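Local coordinates for PA3566 protein (PDB 1X7V) that is of unknown function but belongs to the antibiotic biosynthesis monooxygenase family, so it may have oxidoreductase activity, at residues G18-L23 / H50-F55; C40-L45 / Y56-W61. One frame throughout, in Å; residues are numbered along the deposited sequence.

Interaction 1: G18-L23 / H50-F55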
loop_
_atom_site.group_PDB
_atom_site.type_symbol
_atom_site.label_atom_id
_atom_site.label_comp_id
_atom_site.label_asym_id
_atom_site.label_seq_id
_atom_site.Cartn_x
_atom_site.Cartn_y
_atom_site.Cartn_z
ATOM N N GLY A 18 5.521 -10.678 15.745
ATOM C CA GLY A 18 6.041 -9.747 16.724
ATOM C C GLY A 18 6.250 -8.328 16.217
ATOM O O GLY A 18 6.457 -7.453 17.020
ATOM N N HIS A 19 6.225 -8.118 14.882
ATOM C CA HIS A 19 6.524 -6.815 14.266
ATOM C C HIS A 19 5.343 -6.016 13.710
ATOM O O HIS A 19 5.562 -5.104 12.931
ATOM C CB HIS A 19 7.592 -7.000 13.198
ATOM C CG HIS A 19 8.888 -7.499 13.743
ATOM N ND1 HIS A 19 9.842 -6.660 14.284
ATOM C CD2 HIS A 19 9.335 -8.757 13.960
ATOM C CE1 HIS A 19 10.862 -7.378 14.729
ATOM N NE2 HIS A 19 10.586 -8.653 14.529
ATOM N N ALA A 20 4.107 -6.301 14.127
ATOM C CA ALA A 20 2.919 -5.591 13.648
ATOM C C ALA A 20 2.964 -4.098 13.924
ATOM O O ALA A 20 2.615 -3.295 13.065
ATOM C CB ALA A 20 1.623 -6.176 14.229
ATOM N N GLU A 21 3.377 -3.709 15.123
ATOM C CA GLU A 21 3.365 -2.306 15.451
ATOM C C GLU A 21 4.362 -1.509 14.633
ATOM O O GLU A 21 4.068 -0.372 14.232
ATOM C CB GLU A 21 3.636 -2.112 16.930
ATOM C CG GLU A 21 2.544 -2.742 17.819
ATOM C CD GLU A 21 1.260 -1.891 18.011
ATOM O OE1 GLU A 21 0.721 -1.296 17.027
ATOM O OE2 GLU A 21 0.748 -1.863 19.165
ATOM N N ALA A 22 5.535 -2.090 14.405
ATOM C CA ALA A 22 6.576 -1.438 13.626
ATOM C C ALA A 22 6.104 -1.293 12.177
ATOM O O ALA A 22 6.256 -0.229 11.524
ATOM C CB ALA A 22 7.887 -2.230 13.680
ATOM N N LEU A 23 5.530 -2.347 11.641
ATOM C CA LEU A 23 5.027 -2.274 10.265
ATOM C C LEU A 23 3.866 -1.241 10.063
ATOM O O LEU A 23 3.833 -0.494 9.061
ATOM C CB LEU A 23 4.648 -3.697 9.788
ATOM C CG LEU A 23 4.056 -3.747 8.352
ATOM C CD1 LEU A 23 5.110 -3.173 7.409
ATOM C CD2 LEU A 23 3.563 -5.142 7.917
ATOM N N HIS A 50 -8.929 -9.899 12.698
ATOM C CA HIS A 50 -8.536 -11.039 13.548
ATOM C C HIS A 50 -7.067 -11.331 13.716
ATOM O O HIS A 50 -6.716 -12.100 14.635
ATOM C CB HIS A 50 -9.209 -12.291 13.035
ATOM C CG HIS A 50 -10.706 -12.233 13.094
ATOM N ND1 HIS A 50 -11.397 -12.148 14.284
ATOM C CD2 HIS A 50 -11.638 -12.295 12.117
ATOM C CE1 HIS A 50 -12.695 -12.133 14.033
ATOM N NE2 HIS A 50 -12.865 -12.220 12.725
ATOM N N ASP A 51 -6.200 -10.799 12.843
ATOM C CA ASP A 51 -4.757 -11.018 12.939
ATOM C C ASP A 51 -4.097 -9.656 12.812
ATOM O O ASP A 51 -4.133 -9.057 11.737
ATOM C CB ASP A 51 -4.270 -11.950 11.828
ATOM C CG ASP A 51 -2.749 -12.247 11.913
ATOM O OD1 ASP A 51 -2.025 -11.645 12.752
ATOM O OD2 ASP A 51 -2.270 -13.116 11.133
ATOM N N SER A 52 -3.469 -9.188 13.895
ATOM C CA SER A 52 -2.860 -7.856 13.936
ATOM C C SER A 52 -1.698 -7.687 12.930
ATOM O O SER A 52 -1.365 -6.579 12.554
ATOM C CB SER A 52 -2.321 -7.613 15.353
ATOM O OG SER A 52 -1.310 -8.569 15.626
ATOM N N HIS A 53 -1.102 -8.795 12.500
ATOM C CA HIS A 53 -0.007 -8.784 11.532
ATOM C C HIS A 53 -0.396 -8.551 10.087
ATOM O O HIS A 53 0.509 -8.393 9.250
ATOM C CB HIS A 53 0.722 -10.112 11.627
ATOM C CG HIS A 53 1.295 -10.373 12.982
ATOM N ND1 HIS A 53 2.556 -9.957 13.340
ATOM C CD2 HIS A 53 0.765 -10.960 14.069
ATOM C CE1 HIS A 53 2.784 -10.282 14.603
ATOM N NE2 HIS A 53 1.709 -10.892 15.072
ATOM N N LEU A 54 -1.698 -8.494 9.802
ATOM C CA LEU A 54 -2.213 -8.370 8.423
ATOM C C LEU A 54 -2.820 -7.004 8.195
ATOM O O LEU A 54 -3.670 -6.553 8.963
ATOM C CB LEU A 54 -3.279 -9.388 8.130
ATOM C CG LEU A 54 -2.811 -10.707 7.551
ATOM C CD1 LEU A 54 -3.937 -11.700 7.636
ATOM C CD2 LEU A 54 -2.367 -10.434 6.098
ATOM N N PHE A 55 -2.321 -6.347 7.155
ATOM C CA PHE A 55 -2.726 -5.005 6.734
ATOM C C PHE A 55 -3.076 -5.044 5.270
ATOM O O PHE A 55 -2.573 -5.901 4.534
ATOM C CB PHE A 55 -1.603 -3.996 6.908
ATOM C CG PHE A 55 -1.087 -3.902 8.318
ATOM C CD1 PHE A 55 -0.120 -4.767 8.789
ATOM C CD2 PHE A 55 -1.651 -3.021 9.192
ATOM C CE1 PHE A 55 0.284 -4.687 10.124
ATOM C CE2 PHE A 55 -1.255 -2.949 10.434
ATOM C CZ PHE A 55 -0.269 -3.803 10.903
#
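Ala20 CB, in the first turn of helix 20-36, sits over one face of the His53 imidazole, displaced toward the rim, and meets the loop backbone 3.4 Å from Ser52 O. A methyl group suits so close an approach, with Ala20 CA only 4.8 Å from His53 CA. The imidazole edge is turned to the start of the helix, where His53 CE1 makes a tight edge-on van der Waals contact, 3.0 Å from Gly18 N. Gly18 has a positive phi (88°), at which a CB would clash with the carbonyl oxygen of the residue before. Deeper in, Leu23 CD2 packs 3.8 Å from Phe55 CD1, the two side chains running antiparallel alongside one another, while Phe55 CZ approaches Ala20 O at 3.6 Å; Leu23 and Phe55 are both buried, and Leu27 extends the cover over Phe55. Behind this shell, the loop makes a type I turn from Asp51 to Leu54. Asp51 OD1 accepts from His53 N at 3.0 Å, met from above the carboxylate plane, and Gln47 NE2 donates to Ser52 O. The helix entrance, with His19 at the N-cap, thus packs on a hairpin loop stiffened by an Asx turn, at one end of the alpha-beta plait.

Interaction 2: C40-L45 / Y56-W61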
loop_
_atom_site.group_PDB
_atom_site.type_symbol
_atom_site.label_atom_id
_atom_site.label_comp_id
_atom_site.label_asym_id
_atom_site.label_seq_id
_atom_site.Cartn_x
_atom_site.Cartn_y
_atom_site.Cartn_z
ATOM N N CYS A 40 -4.070 9.790 -7.908
ATOM C CA CYS A 40 -4.459 8.920 -6.798
ATOM C C CYS A 40 -5.907 9.158 -6.444
ATOM O O CYS A 40 -6.274 10.224 -5.915
ATOM C CB CYS A 40 -3.553 9.100 -5.546
ATOM S SG CYS A 40 -3.972 7.845 -4.329
ATOM N N LEU A 41 -6.736 8.175 -6.760
ATOM C CA LEU A 41 -8.166 8.238 -6.478
ATOM C C LEU A 41 -8.560 7.630 -5.142
ATOM O O LEU A 41 -9.613 7.912 -4.627
ATOM C CB LEU A 41 -8.951 7.565 -7.613
ATOM C CG LEU A 41 -8.749 8.236 -8.941
ATOM C CD1 LEU A 41 -9.578 7.508 -9.977
ATOM C CD2 LEU A 41 -9.139 9.669 -8.822
ATOM N N GLN A 42 -7.719 6.776 -4.597
ATOM C CA GLN A 42 -7.975 6.204 -3.259
ATOM C C GLN A 42 -6.640 5.685 -2.762
ATOM O O GLN A 42 -5.883 5.111 -3.506
ATOM C CB GLN A 42 -8.987 5.050 -3.329
ATOM C CG GLN A 42 -9.274 4.403 -1.920
ATOM C CD GLN A 42 -10.246 3.251 -1.966
ATOM O OE1 GLN A 42 -10.586 2.767 -3.036
ATOM N NE2 GLN A 42 -10.719 2.802 -0.768
ATOM N N TYR A 43 -6.383 5.841 -1.469
ATOM C CA TYR A 43 -5.207 5.236 -0.853
ATOM C C TYR A 43 -5.510 5.128 0.630
ATOM O O TYR A 43 -5.349 6.106 1.390
ATOM C CB TYR A 43 -3.924 6.021 -1.133
ATOM C CG TYR A 43 -2.648 5.244 -0.886
ATOM C CD1 TYR A 43 -1.931 4.637 -1.942
ATOM C CD2 TYR A 43 -2.090 5.192 0.373
ATOM C CE1 TYR A 43 -0.757 3.969 -1.720
ATOM C CE2 TYR A 43 -0.911 4.533 0.618
ATOM C CZ TYR A 43 -0.244 3.908 -0.428
ATOM O OH TYR A 43 0.905 3.258 -0.148
ATOM N N ASP A 44 -6.007 3.950 1.005
ATOM C CA ASP A 44 -6.526 3.713 2.332
ATOM C C ASP A 44 -5.852 2.490 2.972
ATOM O O ASP A 44 -5.739 1.464 2.350
ATOM C CB ASP A 44 -8.062 3.491 2.255
ATOM C CG ASP A 44 -8.838 4.767 1.900
ATOM O OD1 ASP A 44 -8.416 5.902 2.311
ATOM O OD2 ASP A 44 -9.908 4.612 1.244
ATOM N N LEU A 45 -5.407 2.655 4.219
ATOM C CA LEU A 45 -4.768 1.634 5.027
ATOM C C LEU A 45 -5.746 0.999 6.017
ATOM O O LEU A 45 -6.548 1.662 6.617
ATOM C CB LEU A 45 -3.609 2.226 5.829
ATOM C CG LEU A 45 -2.816 1.285 6.727
ATOM C CD1 LEU A 45 -2.188 0.142 5.976
ATOM C CD2 LEU A 45 -1.729 2.117 7.453
ATOM N N TYR A 56 -3.921 -4.101 4.873
ATOM C CA TYR A 56 -4.430 -4.036 3.491
ATOM C C TYR A 56 -4.383 -2.619 3.052
ATOM O O TYR A 56 -4.961 -1.758 3.734
ATOM C CB TYR A 56 -5.893 -4.511 3.416
ATOM C CG TYR A 56 -6.138 -5.865 3.995
ATOM C CD1 TYR A 56 -6.394 -6.033 5.367
ATOM C CD2 TYR A 56 -6.092 -7.003 3.209
ATOM C CE1 TYR A 56 -6.642 -7.301 5.934
ATOM C CE2 TYR A 56 -6.335 -8.273 3.766
ATOM C CZ TYR A 56 -6.589 -8.410 5.137
ATOM O OH TYR A 56 -6.825 -9.656 5.706
HETATM N N MSE A 57 -3.710 -2.346 1.921
HETATM C CA MSE A 57 -3.813 -1.016 1.317
HETATM C C MSE A 57 -4.761 -1.169 0.128
HETATM O O MSE A 57 -4.516 -2.012 -0.729
HETATM C CB MSE A 57 -2.441 -0.495 0.845
HETATM C CG MSE A 57 -2.363 0.972 0.618
HETATM SE SE MSE A 57 -2.303 1.879 2.383
HETATM C CE MSE A 57 -0.295 1.540 2.858
ATOM N N ILE A 58 -5.824 -0.382 0.101
ATOM C CA ILE A 58 -6.758 -0.336 -1.031
ATOM C C ILE A 58 -6.455 0.961 -1.740
ATOM O O ILE A 58 -6.561 2.058 -1.178
ATOM C CB ILE A 58 -8.254 -0.433 -0.634
ATOM C CG1 ILE A 58 -8.539 -1.721 0.210
ATOM C CG2 ILE A 58 -9.150 -0.387 -1.905
ATOM C CD1 ILE A 58 -9.926 -1.789 0.730
ATOM N N GLU A 59 -6.093 0.840 -3.011
ATOM C CA GLU A 59 -5.609 1.959 -3.807
ATOM C C GLU A 59 -6.385 2.001 -5.142
ATOM O O GLU A 59 -6.718 0.946 -5.674
ATOM C CB GLU A 59 -4.123 1.793 -4.120
ATOM C CG GLU A 59 -3.213 1.494 -2.941
ATOM C CD GLU A 59 -1.790 1.252 -3.335
ATOM O OE1 GLU A 59 -1.385 1.664 -4.456
ATOM O OE2 GLU A 59 -1.038 0.663 -2.502
ATOM N N GLN A 60 -6.641 3.197 -5.653
ATOM C CA GLN A 60 -7.145 3.378 -7.020
ATOM C C GLN A 60 -6.247 4.407 -7.709
ATOM O O GLN A 60 -5.917 5.479 -7.158
ATOM C CB GLN A 60 -8.598 3.839 -7.030
ATOM C CG GLN A 60 -9.615 2.839 -6.518
ATOM C CD GLN A 60 -11.001 3.358 -6.689
ATOM O OE1 GLN A 60 -11.456 3.549 -7.824
ATOM N NE2 GLN A 60 -11.669 3.684 -5.576
ATOM N N TRP A 61 -5.895 4.119 -8.947
ATOM C CA TRP A 61 -4.982 4.973 -9.682
ATOM C C TRP A 61 -5.622 5.232 -11.027
ATOM O O TRP A 61 -6.214 4.333 -11.605
ATOM C CB TRP A 61 -3.636 4.253 -9.847
ATOM C CG TRP A 61 -2.870 4.131 -8.583
ATOM C CD1 TRP A 61 -2.752 3.030 -7.794
ATOM C CD2 TRP A 61 -2.141 5.167 -7.954
ATOM N NE1 TRP A 61 -1.998 3.336 -6.667
ATOM C CE2 TRP A 61 -1.620 4.649 -6.742
ATOM C CE3 TRP A 61 -1.887 6.507 -8.280
ATOM C CZ2 TRP A 61 -0.808 5.405 -5.903
ATOM C CZ3 TRP A 61 -1.114 7.272 -7.395
ATOM C CH2 TRP A 61 -0.584 6.713 -6.247
HETATM O O HOH W 1 2.049 1.745 -1.914
#
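The antiparallel hairpin of strands 40-47 and 54-61 pairs residues 40-45 with 56-61, the register shifting by one at a classic beta bulge near the open end. There Leu41 and Gln42 both face Gln60: Leu41 N donates to Gln60 O at 2.8 Å, whereas the bond from Gln42 N to the same oxygen is weak. Beyond the bulge, Asp44 and Ile58 form a hydrogen-bonded pair: Asp44 N to Ile58 O and Ile58 N to Asp44 O are both 2.9 Å, with the donors in the carbonyl planes.

On the face bearing Gln42, Asp44, Ile58 and Gln60, the extended Gln42 side chain (CG anti to the backbone N) runs beside Ile58. Gln42 OE1 accepts from Gln60 NE2 at 2.9 Å, the amide planes 71° apart, and Gln42 NE2 donates to the anti lone pair of Asp44 OD2. Using both ends of the amide fixes its flip; Arg35 forms a salt bridge with Asp44 OD1.

The other face of the sheet of this alpha-beta plait, a fold assigned to the dimeric alpha-beta barrel clan, lies under the helices, and Leu30 packs on Tyr43. Met57, a selenomethionine, bends at chi2 and chi3 so that CG lies over one face of the Tyr43 ring and Met57 SE comes obliquely to 3.5 Å from Tyr43 CE2. Glu59 runs alongside that ring, its carboxylate tilted 37° to it. The anti lone pair of Glu59 OE1 takes a nearly straight bond from Trp61 NE1 (2.8 Å, 175°) in the indole plane, which fixes the rotation of the buried carboxylate. A water 2.6 Å from Tyr43 OH donates weakly to Glu59 OE2. Small enough to lie close above the indole, Cys40 places SG over the six-membered ring of Trp61, 4.2 Å from its centroid, while His70 meets the rings of both Trp61 and Tyr43.

From the N terminus, strand 7-15 leads to the start of helix 20-36; residues 50-55 return to it, closing interaction 1, a loop of 26 intervening residues. The rest of the helix, 24-36, lies within that span, and the chain then turns back into strand 40-47. Interaction 2 closes later but over a shorter distance, 10 residues, when strand 54-61 returns beside its neighbour. The segments alternate, so the two closures cross rather than nest. Strand 54-61 serves both: its beginning meets the helix entrance and its remainder pairs with strand 40-47. The centres lie about 19 Å apart, yet Phe55 CB and Leu45 CD1 pack at 4.3 Å, so that the two contacts meet on the helix-facing side of the sheet.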